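Local coordinates for protein broad specificity aminotransferase (Leishmania mexicana, PDB 4WB0) that probably transfers amino groups between amino acids and 2-oxo acids with pyridoxal 5'-phosphate as cofactor, accepting a broad range of substrates as a homodimer, at residues T337-P348 against L398-R409. Numbering follows the deposited sequence.
Sequences TVYDELLRLQTP and LMLAQTINDAVR
Ala401 CB lies 3.6 Å from Glu341 CG, and the axes of helices 337-344 and 398-409 approach to 8.3 Å at a crossing angle of -39°, consistent with the small alanine between them. Packing is tight on the buried side: Leu342 sets CG against the same methyl and CD2 3.8 Å from Ile404 CG2, while Val338 CG2 meets Leu400 CD2. Glu341's buried stem belongs here too; its bend at chi2 (79°) brings the carboxylate beside Leu398, CD 3.7 Å from CD2. Solvent-exposed Arg344 grips that carboxylate from above its plane, NE on OE1 and NH2 on OE2; Gln402 NE2 adds a weak, nearly straight 3.3 Å bond to Glu341 OE2.

Leu345 CD1 packs beside Asn405 CB. Past the Schellman turn at Gln346, Thr347 OG1 donates to Asn405 OD1 over 3.0 Å. Arg409 NE reaches Asn405 OD1 at 2.8 Å from the opposite face, so two donors limit the amide's rotation.

The exposed end is looser: Arg409 NH2 makes a bent bond (135°) to Leu345 O, 2.8 Å away in the turn closing the helix, and Pro348 CD sits over the guanidinium.

The C-terminal end of helix 314-344 thus lies along most of helix 394-410, helix packing within the small domain, as in fold-type I aminotransferases. Trp351 touches Leu342 and Ile404; helix 368-376 and strand 379-380, paired with strand 41-42, pack against helix 394-410.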
loop_
_atom_site.group_PDB
_atom_site.type_symbol
_atom_site.label_atom_id
_atom_site.label_comp_id
_atom_site.label_asym_id
_atom_site.label_seq_id
_atom_site.Cartn_x
_atom_site.Cartn_y
_atom_site.Cartn_z
ATOM N N THR A 337 -4.462 -23.914 30.086
ATOM C CA THR A 337 -3.462 -24.974 30.123
ATOM C C THR A 337 -2.122 -24.479 30.723
ATOM O O THR A 337 -1.508 -25.166 31.542
ATOM C CB THR A 337 -3.211 -25.515 28.722
ATOM O OG1 THR A 337 -4.446 -26.020 28.175
ATOM C CG2 THR A 337 -2.157 -26.617 28.772
ATOM N N VAL A 338 -1.648 -23.307 30.267
ATOM C CA VAL A 338 -0.383 -22.736 30.777
ATOM C C VAL A 338 -0.513 -22.427 32.277
ATOM O O VAL A 338 0.358 -22.788 33.066
ATOM C CB VAL A 338 0.005 -21.439 30.007
ATOM C CG1 VAL A 338 1.217 -20.801 30.622
ATOM C CG2 VAL A 338 0.280 -21.746 28.540
ATOM N N TYR A 339 -1.603 -21.764 32.654
ATOM C CA TYR A 339 -1.829 -21.344 34.049
ATOM C C TYR A 339 -1.838 -22.562 34.979
ATOM O O TYR A 339 -1.134 -22.606 36.002
ATOM C CB TYR A 339 -3.153 -20.562 34.134
ATOM C CG TYR A 339 -3.594 -20.239 35.541
ATOM C CD1 TYR A 339 -2.970 -19.223 36.269
ATOM C CD2 TYR A 339 -4.641 -20.927 36.132
ATOM C CE1 TYR A 339 -3.388 -18.897 37.564
ATOM C CE2 TYR A 339 -5.051 -20.632 37.415
ATOM C CZ TYR A 339 -4.426 -19.613 38.129
ATOM O OH TYR A 339 -4.833 -19.332 39.410
ATOM N N ASP A 340 -2.601 -23.578 34.589
ATOM C CA ASP A 340 -2.730 -24.783 35.408
ATOM C C ASP A 340 -1.394 -25.431 35.613
ATOM O O ASP A 340 -1.131 -25.942 36.686
ATOM C CB ASP A 340 -3.697 -25.788 34.787
ATOM C CG ASP A 340 -5.156 -25.439 35.045
ATOM O OD1 ASP A 340 -5.427 -24.620 35.956
ATOM O OD2 ASP A 340 -6.036 -25.985 34.338
ATOM N N GLU A 341 -0.516 -25.368 34.621
ATOM C CA GLU A 341 0.761 -26.031 34.749
ATOM C C GLU A 341 1.680 -25.183 35.633
ATOM O O GLU A 341 2.488 -25.726 36.402
ATOM C CB GLU A 341 1.388 -26.301 33.381
ATOM C CG GLU A 341 2.709 -27.078 33.482
ATOM C CD GLU A 341 2.519 -28.583 33.710
ATOM O OE1 GLU A 341 1.433 -29.026 34.189
ATOM O OE2 GLU A 341 3.483 -29.328 33.402
ATOM N N LEU A 342 1.547 -23.865 35.544
ATOM C CA LEU A 342 2.322 -22.976 36.428
ATOM C C LEU A 342 1.997 -23.207 37.907
ATOM O O LEU A 342 2.881 -23.167 38.764
ATOM C CB LEU A 342 2.077 -21.521 36.059
ATOM C CG LEU A 342 2.725 -21.101 34.750
ATOM C CD1 LEU A 342 2.164 -19.754 34.382
ATOM C CD2 LEU A 342 4.235 -21.039 34.875
ATOM N N LEU A 343 0.732 -23.485 38.190
ATOM C CA LEU A 343 0.286 -23.863 39.528
ATOM C C LEU A 343 0.809 -25.234 39.979
ATOM O O LEU A 343 1.257 -25.408 41.124
ATOM C CB LEU A 343 -1.243 -23.870 39.568
ATOM C CG LEU A 343 -1.980 -22.561 39.348
ATOM C CD1 LEU A 343 -3.466 -22.806 39.509
ATOM C CD2 LEU A 343 -1.518 -21.516 40.325
ATOM N N ARG A 344 0.734 -26.225 39.097
ATOM C CA ARG A 344 1.215 -27.563 39.444
ATOM C C ARG A 344 2.710 -27.562 39.691
ATOM O O ARG A 344 3.193 -28.292 40.551
ATOM C CB ARG A 344 0.870 -28.591 38.346
ATOM C CG ARG A 344 1.242 -30.042 38.701
ATOM C CD ARG A 344 1.064 -30.961 37.485
ATOM N NE ARG A 344 2.111 -30.701 36.493
ATOM C CZ ARG A 344 3.347 -31.198 36.585
ATOM N NH1 ARG A 344 3.672 -31.992 37.597
ATOM N NH2 ARG A 344 4.264 -30.923 35.662
ATOM N N LEU A 345 3.455 -26.735 38.967
ATOM C CA LEU A 345 4.886 -26.624 39.250
ATOM C C LEU A 345 5.157 -25.704 40.457
ATOM O O LEU A 345 6.297 -25.562 40.898
ATOM C CB LEU A 345 5.624 -26.113 38.012
ATOM C CG LEU A 345 5.559 -27.025 36.772
ATOM C CD1 LEU A 345 5.854 -26.245 35.472
ATOM C CD2 LEU A 345 6.499 -28.208 36.916
ATOM N N GLN A 346 4.116 -25.074 40.988
ATOM C CA GLN A 346 4.283 -24.099 42.078
ATOM C C GLN A 346 5.344 -23.037 41.758
ATOM O O GLN A 346 6.165 -22.659 42.617
ATOM C CB GLN A 346 4.632 -24.834 43.377
ATOM C CG GLN A 346 3.560 -25.840 43.776
ATOM C CD GLN A 346 4.024 -26.835 44.835
ATOM O OE1 GLN A 346 5.192 -26.855 45.224
ATOM N NE2 GLN A 346 3.101 -27.672 45.299
ATOM N N THR A 347 5.329 -22.566 40.515
ATOM C CA THR A 347 6.255 -21.526 40.094
ATOM C C THR A 347 6.092 -20.325 41.043
ATOM O O THR A 347 4.955 -19.905 41.289
ATOM C CB THR A 347 5.986 -21.102 38.634
ATOM O OG1 THR A 347 5.963 -22.265 37.802
ATOM C CG2 THR A 347 7.079 -20.186 38.151
ATOM N N PRO A 348 7.204 -19.785 41.594
ATOM C CA PRO A 348 7.108 -18.574 42.426
ATOM C C PRO A 348 6.391 -17.435 41.765
ATOM O O PRO A 348 6.569 -17.209 40.561
ATOM C CB PRO A 348 8.572 -18.191 42.666
ATOM C CG PRO A 348 9.299 -19.455 42.601
ATOM C CD PRO A 348 8.594 -20.271 41.534
ATOM N N LEU A 398 2.356 -26.545 27.603
ATOM C CA LEU A 398 2.992 -27.152 28.746
ATOM C C LEU A 398 4.466 -26.827 28.761
ATOM O O LEU A 398 4.986 -26.532 29.810
ATOM C CB LEU A 398 2.786 -28.647 28.760
ATOM C CG LEU A 398 1.354 -29.133 29.036
ATOM C CD1 LEU A 398 1.344 -30.669 28.933
ATOM C CD2 LEU A 398 0.948 -28.704 30.410
ATOM N N MET A 399 5.129 -26.877 27.609
ATOM C CA MET A 399 6.532 -26.457 27.506
ATOM C C MET A 399 6.744 -24.999 27.935
ATOM O O MET A 399 7.736 -24.668 28.570
ATOM C CB MET A 399 7.045 -26.631 26.071
ATOM C CG MET A 399 6.991 -28.028 25.560
ATOM S SD MET A 399 7.472 -28.183 23.789
ATOM C CE MET A 399 8.731 -26.863 23.685
ATOM N N LEU A 400 5.826 -24.130 27.567
ATOM C CA LEU A 400 5.918 -22.702 27.939
ATOM C C LEU A 400 5.947 -22.573 29.468
ATOM O O LEU A 400 6.822 -21.921 30.026
ATOM C CB LEU A 400 4.757 -21.884 27.369
ATOM C CG LEU A 400 4.696 -20.424 27.835
ATOM C CD1 LEU A 400 6.020 -19.710 27.549
ATOM C CD2 LEU A 400 3.571 -19.728 27.153
ATOM N N ALA A 401 4.992 -23.208 30.138
ATOM C CA ALA A 401 4.941 -23.195 31.589
ATOM C C ALA A 401 6.226 -23.745 32.201
ATOM O O ALA A 401 6.803 -23.132 33.106
ATOM C CB ALA A 401 3.743 -23.990 32.066
ATOM N N GLN A 402 6.684 -24.891 31.700
ATOM C CA GLN A 402 7.898 -25.540 32.230
ATOM C C GLN A 402 9.113 -24.622 32.089
ATOM O O GLN A 402 9.912 -24.477 33.007
ATOM C CB GLN A 402 8.139 -26.889 31.529
ATOM C CG GLN A 402 7.107 -27.949 31.932
ATOM C CD GLN A 402 6.900 -29.101 30.911
ATOM O OE1 GLN A 402 7.724 -29.347 30.009
ATOM N NE2 GLN A 402 5.771 -29.805 31.062
ATOM N N THR A 403 9.217 -23.949 30.954
ATOM C CA THR A 403 10.332 -23.061 30.716
ATOM C C THR A 403 10.207 -21.792 31.561
ATOM O O THR A 403 11.205 -21.309 32.078
ATOM C CB THR A 403 10.436 -22.727 29.234
ATOM O OG1 THR A 403 10.647 -23.954 28.504
ATOM C CG2 THR A 403 11.615 -21.791 29.000
ATOM N N ILE A 404 8.996 -21.250 31.711
ATOM C CA ILE A 404 8.776 -20.132 32.648
ATOM C C ILE A 404 9.222 -20.535 34.037
ATOM O O ILE A 404 9.992 -19.819 34.702
ATOM C CB ILE A 404 7.292 -19.702 32.687
ATOM C CG1 ILE A 404 6.933 -19.028 31.377
ATOM C CG2 ILE A 404 7.032 -18.714 33.812
ATOM C CD1 ILE A 404 5.424 -18.845 31.122
ATOM N N ASN A 405 8.747 -21.685 34.492
ATOM C CA ASN A 405 9.148 -22.207 35.791
ATOM C C ASN A 405 10.672 -22.277 35.947
ATOM O O ASN A 405 11.226 -21.838 36.958
ATOM C CB ASN A 405 8.552 -23.602 36.015
ATOM C CG ASN A 405 8.915 -24.177 37.357
ATOM O OD1 ASN A 405 8.547 -23.629 38.394
ATOM N ND2 ASN A 405 9.619 -25.306 37.347
ATOM N N ASP A 406 11.344 -22.827 34.941
ATOM C CA ASP A 406 12.803 -22.896 34.961
ATOM C C ASP A 406 13.417 -21.500 34.967
ATOM O O ASP A 406 14.345 -21.236 35.735
ATOM C CB ASP A 406 13.348 -23.672 33.758
ATOM C CG ASP A 406 13.088 -25.154 33.847
ATOM O OD1 ASP A 406 12.758 -25.639 34.957
ATOM O OD2 ASP A 406 13.235 -25.829 32.793
ATOM N N ALA A 407 12.919 -20.610 34.108
ATOM C CA ALA A 407 13.531 -19.308 33.999
ATOM C C ALA A 407 13.445 -18.576 35.341
ATOM O O ALA A 407 14.439 -17.996 35.821
ATOM C CB ALA A 407 12.888 -18.507 32.922
ATOM N N VAL A 408 12.279 -18.659 35.967
ATOM C CA VAL A 408 12.011 -17.942 37.197
ATOM C C VAL A 408 12.870 -18.494 38.329
ATOM O O VAL A 408 13.473 -17.739 39.102
ATOM C CB VAL A 408 10.513 -18.028 37.565
ATOM C CG1 VAL A 408 10.282 -17.512 38.980
ATOM C CG2 VAL A 408 9.715 -17.219 36.608
ATOM N N ARG A 409 12.942 -19.813 38.421
ATOM C CA ARG A 409 13.677 -20.434 39.514
ATOM C C ARG A 409 15.192 -20.279 39.396
ATOM O O ARG A 409 15.913 -20.471 40.395
ATOM C CB ARG A 409 13.321 -21.919 39.623
ATOM C CG ARG A 409 11.910 -22.152 40.119
ATOM C CD ARG A 409 11.597 -23.622 40.212
ATOM N NE ARG A 409 10.200 -23.879 40.582
ATOM C CZ ARG A 409 9.773 -24.018 41.835
ATOM N NH1 ARG A 409 10.623 -23.891 42.854
ATOM N NH2 ARG A 409 8.495 -24.268 42.076
#